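Local structure of PKS (Streptomyces albus, 4OQJ) at the interface of chains A and B. The protein is a polyketide synthase of oxazolomycin biosynthesis whose ketosynthase domain extends acyl chains by condensing them with carrier-protein-bound extender units. Coordinates in Å, arbitrary orientation; residue numbers count along the deposited sequence, not the author numbering. Chains: chain A/B, PKS.

Contact 1: the interface of chains A and B. Residues chain A 139, 169, 190-192, 195; chain B 168, 170, 188.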
loop_
_atom_site.group_PDB
_atom_site.type_symbol
_atom_site.label_atom_id
_atom_site.label_comp_id
_atom_site.label_asym_id
_atom_site.label_seq_id
_atom_site.Cartn_x
_atom_site.Cartn_y
_atom_site.Cartn_z
ATOM N N GLY A 139 5.950 -3.153 -12.679
ATOM C CA GLY A 139 7.166 -2.408 -12.932
ATOM C C GLY A 139 6.926 -1.232 -13.839
ATOM O O GLY A 139 5.802 -0.959 -14.228
ATOM N N LYS A 169 -0.096 2.669 -13.090
ATOM C CA LYS A 169 0.152 1.656 -12.048
ATOM C C LYS A 169 -1.068 1.419 -11.164
ATOM O O LYS A 169 -1.300 0.302 -10.697
ATOM C CB LYS A 169 1.331 2.084 -11.163
ATOM C CG LYS A 169 2.633 2.249 -11.913
ATOM C CD LYS A 169 3.759 1.433 -11.285
ATOM C CE LYS A 169 5.037 1.607 -12.076
ATOM N NZ LYS A 169 6.196 0.982 -11.399
ATOM N N ASN A 190 3.821 -0.149 -4.527
ATOM C CA ASN A 190 5.064 -0.120 -5.278
ATOM C C ASN A 190 6.231 0.387 -4.422
ATOM O O ASN A 190 6.154 1.478 -3.869
ATOM C CB ASN A 190 4.895 0.779 -6.500
ATOM C CG ASN A 190 4.131 0.106 -7.610
ATOM O OD1 ASN A 190 2.921 0.307 -7.770
ATOM N ND2 ASN A 190 4.831 -0.718 -8.380
ATOM N N THR A 191 7.295 -0.416 -4.331
ATOM C CA THR A 191 8.523 -0.032 -3.639
ATOM C C THR A 191 9.725 -0.564 -4.413
ATOM O O THR A 191 10.712 -1.005 -3.829
ATOM C CB THR A 191 8.552 -0.582 -2.188
ATOM O OG1 THR A 191 8.489 -2.013 -2.212
ATOM C CG2 THR A 191 7.357 -0.053 -1.387
ATOM N N ALA A 192 9.627 -0.533 -5.730
ATOM C CA ALA A 192 10.678 -1.067 -6.599
ATOM C C ALA A 192 10.975 -2.552 -6.296
ATOM O O ALA A 192 10.048 -3.348 -6.212
ATOM C CB ALA A 192 11.950 -0.200 -6.486
ATOM N N THR A 195 8.831 -4.625 -3.890
ATOM C CA THR A 195 7.376 -4.566 -4.045
ATOM C C THR A 195 6.642 -5.845 -3.645
ATOM O O THR A 195 5.633 -5.788 -2.952
ATOM C CB THR A 195 6.996 -4.237 -5.515
ATOM O OG1 THR A 195 7.416 -2.899 -5.825
ATOM C CG2 THR A 195 5.501 -4.375 -5.746
ATOM N N ASP B 168 9.318 7.131 -11.796
ATOM C CA ASP B 168 8.336 6.068 -11.623
ATOM C C ASP B 168 7.620 6.241 -10.271
ATOM O O ASP B 168 8.178 6.797 -9.314
ATOM C CB ASP B 168 9.000 4.701 -11.753
ATOM C CG ASP B 168 8.039 3.640 -12.278
ATOM O OD1 ASP B 168 6.944 4.014 -12.757
ATOM O OD2 ASP B 168 8.385 2.444 -12.235
ATOM N N ASP B 170 6.897 4.370 -7.915
ATOM C CA ASP B 170 7.545 3.647 -6.821
ATOM C C ASP B 170 8.415 4.514 -5.948
ATOM O O ASP B 170 8.718 4.128 -4.821
ATOM C CB ASP B 170 8.451 2.531 -7.343
ATOM C CG ASP B 170 7.748 1.569 -8.238
ATOM O OD1 ASP B 170 7.140 2.026 -9.226
ATOM O OD2 ASP B 170 7.812 0.341 -7.960
ATOM N N SER B 188 4.736 3.385 -1.814
ATOM C CA SER B 188 3.884 4.107 -2.755
ATOM C C SER B 188 2.603 3.315 -2.959
ATOM O O SER B 188 2.624 2.123 -3.274
ATOM C CB SER B 188 4.589 4.362 -4.080
ATOM O OG SER B 188 5.747 5.152 -3.852
#
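Strand 186-190 of chain A pairs antiparallel with the same strand of chain B, while the loop carrying B:Asp168 and B:Asp170 reaches the loop of A:Lys169 and the turn after A:Asn190. This is the strand pairing of a ketosynthase dimer of the thiolase fold; the nucleophilic cysteine of the family's active-site motif directly follows A:Ala192. A:Asn190 N donates to B:Ser188 O at 2.9 Å, and B:Ser188 N donates back to A:Asn190 O. Beside this pairing, B:Asp170 spreads its carboxylate over two sets of donors. Its OD1 takes the side-chain nitrogen NZ of A:Lys169 at 2.6 Å through the syn lone pair. The other oxygen, OD2, uses its anti lone pair for the backbone N of A:Ala192 (3.0 Å), and A:Asn190 ND2 meets the same OD2 from above the carboxylate plane at 3.2 Å. Amide and carboxylate are turned 63° apart, and A:Asn190 CB packs on B:Asp170 CG. The lysine chain bends at chi2 (-126°) and then runs straight to place NZ between two acids: B:Asp168 OD2 is 2.8 Å from NZ, again met from above its carboxylate plane. Two carboxylates around one amine would probably favour its protonated form. Behind A:Ala192, A:Thr195 OG1 accepts from A:Thr191 N and donates to A:Ala192 O at 2.7 Å. This second-shell clasp probably helps to hold the turn that presents the A:Ala192 amide to B:Asp170.

Contact 2: the interface of chains A and B. Residues chain A 174, 177, 186-187; chain B 191, 289, 439, 441.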
loop_
_atom_site.group_PDB
_atom_site.type_symbol
_atom_site.label_atom_id
_atom_site.label_comp_id
_atom_site.label_asym_id
_atom_site.label_seq_id
_atom_site.Cartn_x
_atom_site.Cartn_y
_atom_site.Cartn_z
ATOM N N THR A 174 -7.018 -2.820 -9.124
ATOM C CA THR A 174 -8.447 -2.616 -9.301
ATOM C C THR A 174 -9.019 -3.290 -10.568
ATOM O O THR A 174 -10.157 -3.736 -10.557
ATOM C CB THR A 174 -8.788 -1.122 -9.349
ATOM O OG1 THR A 174 -8.088 -0.505 -10.437
ATOM C CG2 THR A 174 -8.418 -0.463 -8.026
ATOM N N ALA A 177 -9.583 -6.642 -9.370
ATOM C CA ALA A 177 -10.749 -6.709 -8.480
ATOM C C ALA A 177 -12.041 -6.689 -9.299
ATOM O O ALA A 177 -12.985 -7.444 -9.028
ATOM C CB ALA A 177 -10.725 -5.571 -7.496
ATOM N N SER A 186 -8.382 -3.143 -2.539
ATOM C CA SER A 186 -7.635 -3.428 -3.744
ATOM C C SER A 186 -6.710 -2.257 -4.005
ATOM O O SER A 186 -7.152 -1.148 -4.328
ATOM C CB SER A 186 -8.594 -3.686 -4.904
ATOM O OG SER A 186 -9.457 -4.784 -4.568
ATOM N N VAL A 187 -5.424 -2.501 -3.822
ATOM C CA VAL A 187 -4.462 -1.425 -3.705
ATOM C C VAL A 187 -3.215 -1.726 -4.529
ATOM O O VAL A 187 -2.636 -2.809 -4.426
ATOM C CB VAL A 187 -4.060 -1.204 -2.223
ATOM C CG1 VAL A 187 -3.108 -0.012 -2.079
ATOM C CG2 VAL A 187 -5.299 -0.979 -1.370
ATOM N N THR B 191 -4.552 4.126 -5.866
ATOM C CA THR B 191 -5.879 3.608 -6.190
ATOM C C THR B 191 -6.677 4.685 -6.916
ATOM O O THR B 191 -7.878 4.837 -6.706
ATOM C CB THR B 191 -6.641 3.165 -4.912
ATOM O OG1 THR B 191 -6.808 4.286 -4.036
ATOM C CG2 THR B 191 -5.862 2.074 -4.170
ATOM N N ASN B 289 -13.562 -2.632 -2.235
ATOM C CA ASN B 289 -13.696 -2.453 -3.679
ATOM C C ASN B 289 -15.073 -2.917 -4.103
ATOM O O ASN B 289 -15.637 -3.855 -3.511
ATOM C CB ASN B 289 -12.603 -3.206 -4.444
ATOM C CG ASN B 289 -12.601 -2.883 -5.929
ATOM O OD1 ASN B 289 -13.407 -3.423 -6.706
ATOM N ND2 ASN B 289 -11.705 -1.994 -6.332
ATOM N N GLY B 439 -12.025 2.513 -10.830
ATOM C CA GLY B 439 -11.540 1.169 -10.569
ATOM C C GLY B 439 -12.191 0.574 -9.332
ATOM O O GLY B 439 -12.017 -0.620 -9.018
ATOM N N THR B 441 -12.130 1.230 -5.891
ATOM C CA THR B 441 -11.666 1.138 -4.509
ATOM C C THR B 441 -12.188 2.359 -3.756
ATOM O O THR B 441 -11.917 3.501 -4.131
ATOM C CB THR B 441 -10.145 1.013 -4.416
ATOM O OG1 THR B 441 -9.784 -0.323 -4.780
ATOM C CG2 THR B 441 -9.647 1.278 -2.984
#
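B:Gly439 has a positive phi (101°) and sets its carbonyl O 3.3 Å from A:Thr174 CB on helix 171-180, while extended A:Ser186, at the start of strand 186-190, offers its own carbonyl to B:Thr441. That second meeting is a polar link between the subunits: the hydroxyl OG1 of B:Thr441 donates to A:Ser186 O at 2.8 Å, in the carbonyl plane and on a lone pair. The same hydroxyl is held from behind, where B:Asn289 ND2 donates to OG1 at 3.0 Å with the oxygen almost in its amide plane. The amide's other N-H goes to B:Gly439 O, tilted from that carbonyl's plane, so one side-chain nitrogen ties strand 441-448 to the glycine loop. With CG anti to the backbone N (chi1 -172°), B:Asn289 turns its amide toward chain A, where A:Ala177 CB touches CG at 3.6 Å. The hydroxymethyl of A:Ser186 lies over B:Asn289 CB. The methyl CG2 of A:Thr174 comes across B:Thr441 at about a right angle and nears OG1. This is part of the presumed ketosynthase dimer seam. At its far end the methyl CG2 of B:Thr191 rests on the backbone of A:Val187, 3.8 Å from CA.

Contact 3: the interface of chains A and B. Residues chain A 289, 297, 438-439, 441; chain B 165, 171, 174-175.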
loop_
_atom_site.group_PDB
_atom_site.type_symbol
_atom_site.label_atom_id
_atom_site.label_comp_id
_atom_site.label_asym_id
_atom_site.label_seq_id
_atom_site.Cartn_x
_atom_site.Cartn_y
_atom_site.Cartn_z
ATOM N N ASN A 289 12.503 1.200 6.172
ATOM C CA ASN A 289 13.294 1.911 5.171
ATOM C C ASN A 289 14.620 2.305 5.786
ATOM O O ASN A 289 14.699 2.588 6.995
ATOM C CB ASN A 289 12.553 3.138 4.632
ATOM C CG ASN A 289 13.266 3.783 3.456
ATOM O OD1 ASN A 289 14.235 4.543 3.628
ATOM N ND2 ASN A 289 12.803 3.478 2.252
ATOM N N TYR A 297 21.148 7.475 -2.397
ATOM C CA TYR A 297 19.797 6.960 -2.568
ATOM C C TYR A 297 19.775 5.492 -2.991
ATOM O O TYR A 297 18.945 4.707 -2.513
ATOM C CB TYR A 297 19.054 7.818 -3.605
ATOM C CG TYR A 297 17.587 7.487 -3.790
ATOM C CD1 TYR A 297 16.724 7.405 -2.699
ATOM C CD2 TYR A 297 17.058 7.297 -5.056
ATOM C CE1 TYR A 297 15.378 7.132 -2.863
ATOM C CE2 TYR A 297 15.718 7.025 -5.235
ATOM C CZ TYR A 297 14.873 6.954 -4.141
ATOM O OH TYR A 297 13.532 6.667 -4.328
ATOM N N ILE A 438 15.619 -0.639 -4.418
ATOM C CA ILE A 438 16.161 0.681 -4.713
ATOM C C ILE A 438 15.243 1.701 -4.046
ATOM O O ILE A 438 14.036 1.625 -4.196
ATOM C CB ILE A 438 16.239 0.952 -6.225
ATOM C CG1 ILE A 438 17.219 -0.021 -6.878
ATOM C CG2 ILE A 438 16.663 2.389 -6.497
ATOM C CD1 ILE A 438 18.662 0.107 -6.372
ATOM N N GLY A 439 15.825 2.625 -3.296
ATOM C CA GLY A 439 15.064 3.595 -2.528
ATOM C C GLY A 439 14.988 3.207 -1.062
ATOM O O GLY A 439 14.500 3.977 -0.211
ATOM N N THR A 441 13.503 0.627 0.786
ATOM C CA THR A 441 12.463 -0.061 1.547
ATOM C C THR A 441 12.784 -1.552 1.540
ATOM O O THR A 441 12.899 -2.174 0.481
ATOM C CB THR A 441 11.063 0.228 1.004
ATOM O OG1 THR A 441 10.691 1.549 1.410
ATOM C CG2 THR A 441 10.028 -0.763 1.568
ATOM N N ILE B 165 14.288 6.174 -11.982
ATOM C CA ILE B 165 14.303 6.360 -10.523
ATOM C C ILE B 165 13.916 7.780 -10.136
ATOM O O ILE B 165 13.666 8.030 -8.961
ATOM C CB ILE B 165 15.676 6.008 -9.876
ATOM C CG1 ILE B 165 16.780 6.956 -10.348
ATOM C CG2 ILE B 165 16.021 4.557 -10.161
ATOM C CD1 ILE B 165 18.149 6.631 -9.774
ATOM N N PHE B 171 8.872 5.646 -6.474
ATOM C CA PHE B 171 9.954 6.359 -5.797
ATOM C C PHE B 171 9.486 7.577 -5.025
ATOM O O PHE B 171 10.290 8.202 -4.358
ATOM C CB PHE B 171 11.037 6.714 -6.822
ATOM C CG PHE B 171 11.616 5.498 -7.482
ATOM C CD1 PHE B 171 12.485 4.668 -6.792
ATOM C CD2 PHE B 171 11.239 5.134 -8.764
ATOM C CE1 PHE B 171 12.996 3.511 -7.381
ATOM C CE2 PHE B 171 11.746 3.984 -9.350
ATOM C CZ PHE B 171 12.619 3.169 -8.655
ATOM N N THR B 174 9.792 6.570 -1.186
ATOM C CA THR B 174 11.161 6.286 -0.787
ATOM C C THR B 174 12.121 7.484 -0.961
ATOM O O THR B 174 13.045 7.640 -0.176
ATOM C CB THR B 174 11.725 5.093 -1.569
ATOM O OG1 THR B 174 11.696 5.383 -2.972
ATOM C CG2 THR B 174 10.916 3.840 -1.259
ATOM N N ARG B 175 11.918 8.308 -1.983
ATOM C CA ARG B 175 12.687 9.553 -2.103
ATOM C C ARG B 175 12.483 10.396 -0.862
ATOM O O ARG B 175 13.444 10.935 -0.304
ATOM C CB ARG B 175 12.277 10.359 -3.329
ATOM C CG ARG B 175 13.062 11.680 -3.478
ATOM C CD ARG B 175 12.623 12.471 -4.686
ATOM N NE ARG B 175 12.173 11.575 -5.722
ATOM C CZ ARG B 175 12.984 10.862 -6.491
ATOM N NH1 ARG B 175 12.469 10.024 -7.371
ATOM N NH2 ARG B 175 14.296 10.978 -6.378
HETATM O O HOH W 1 11.583 2.887 -4.218
#
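The hydroxyl OG1 of B:Thr174 bonds to the phenol OH of A:Tyr297 at 2.6 Å, with either hydroxyl a possible donor. A water also meets OG1, at 2.8 Å, and passes the link on to A:Ile438 O. This is a helix-to-loop patch of the ketosynthase dimer interface, in which the A:Tyr297 and A:Ile438 loops of one subunit pack on helix 171-180 of the other. OG1 stands between the backbone N and the carbonyl carbon (chi1 59°), which turns it toward the phenol. A:Tyr297 reaches over with CG anti to its own backbone N (chi1 -174°) and crosses the threonine at about a right angle. Its OH comes down beside B:Phe171, 3.3 Å from CD1, while the ring atom CE1 lies 3.7 Å from B:Arg175 CA; the phenol end is thus pressed onto the first turn of the helix. B:Phe171 in turn sends CE1 to the methyl CG2 of A:Ile438 at 3.9 Å. One face of its ring is covered toward the rim by B:Ile165 CA. B:Arg175 bends at chi3 and returns to its own chain, where NH1 meets a lone pair of B:Ile165 O at 2.8 Å with the oxygen in the guanidinium plane, bracing helix 171-180 against helix 157-167. A:Tyr297 belongs to the loop between strand 280-289 and helix 302-316, which also carries the potassium-binding A:Ser292 and A:Lys294.

Contact 1 sits between the other two, its C-alpha centre about 16 Å from that of contact 2 and about 10 Å from that of contact 3. Contacts 2 and 3 are about 24 Å apart and largely related by the two-fold: Thr174, Asn289, Gly439 and Thr441 serve in both, with the chains exchanged. Strand 186-190 of chain A runs from contact 2 into contact 1, and Asp170 of contact 1 directly precedes helix 171-180, used in contact 3. One continuous seam therefore joins the ketosynthase domains, and it passes right beside the active-site cysteine, so dimer assembly may help to shape the active site.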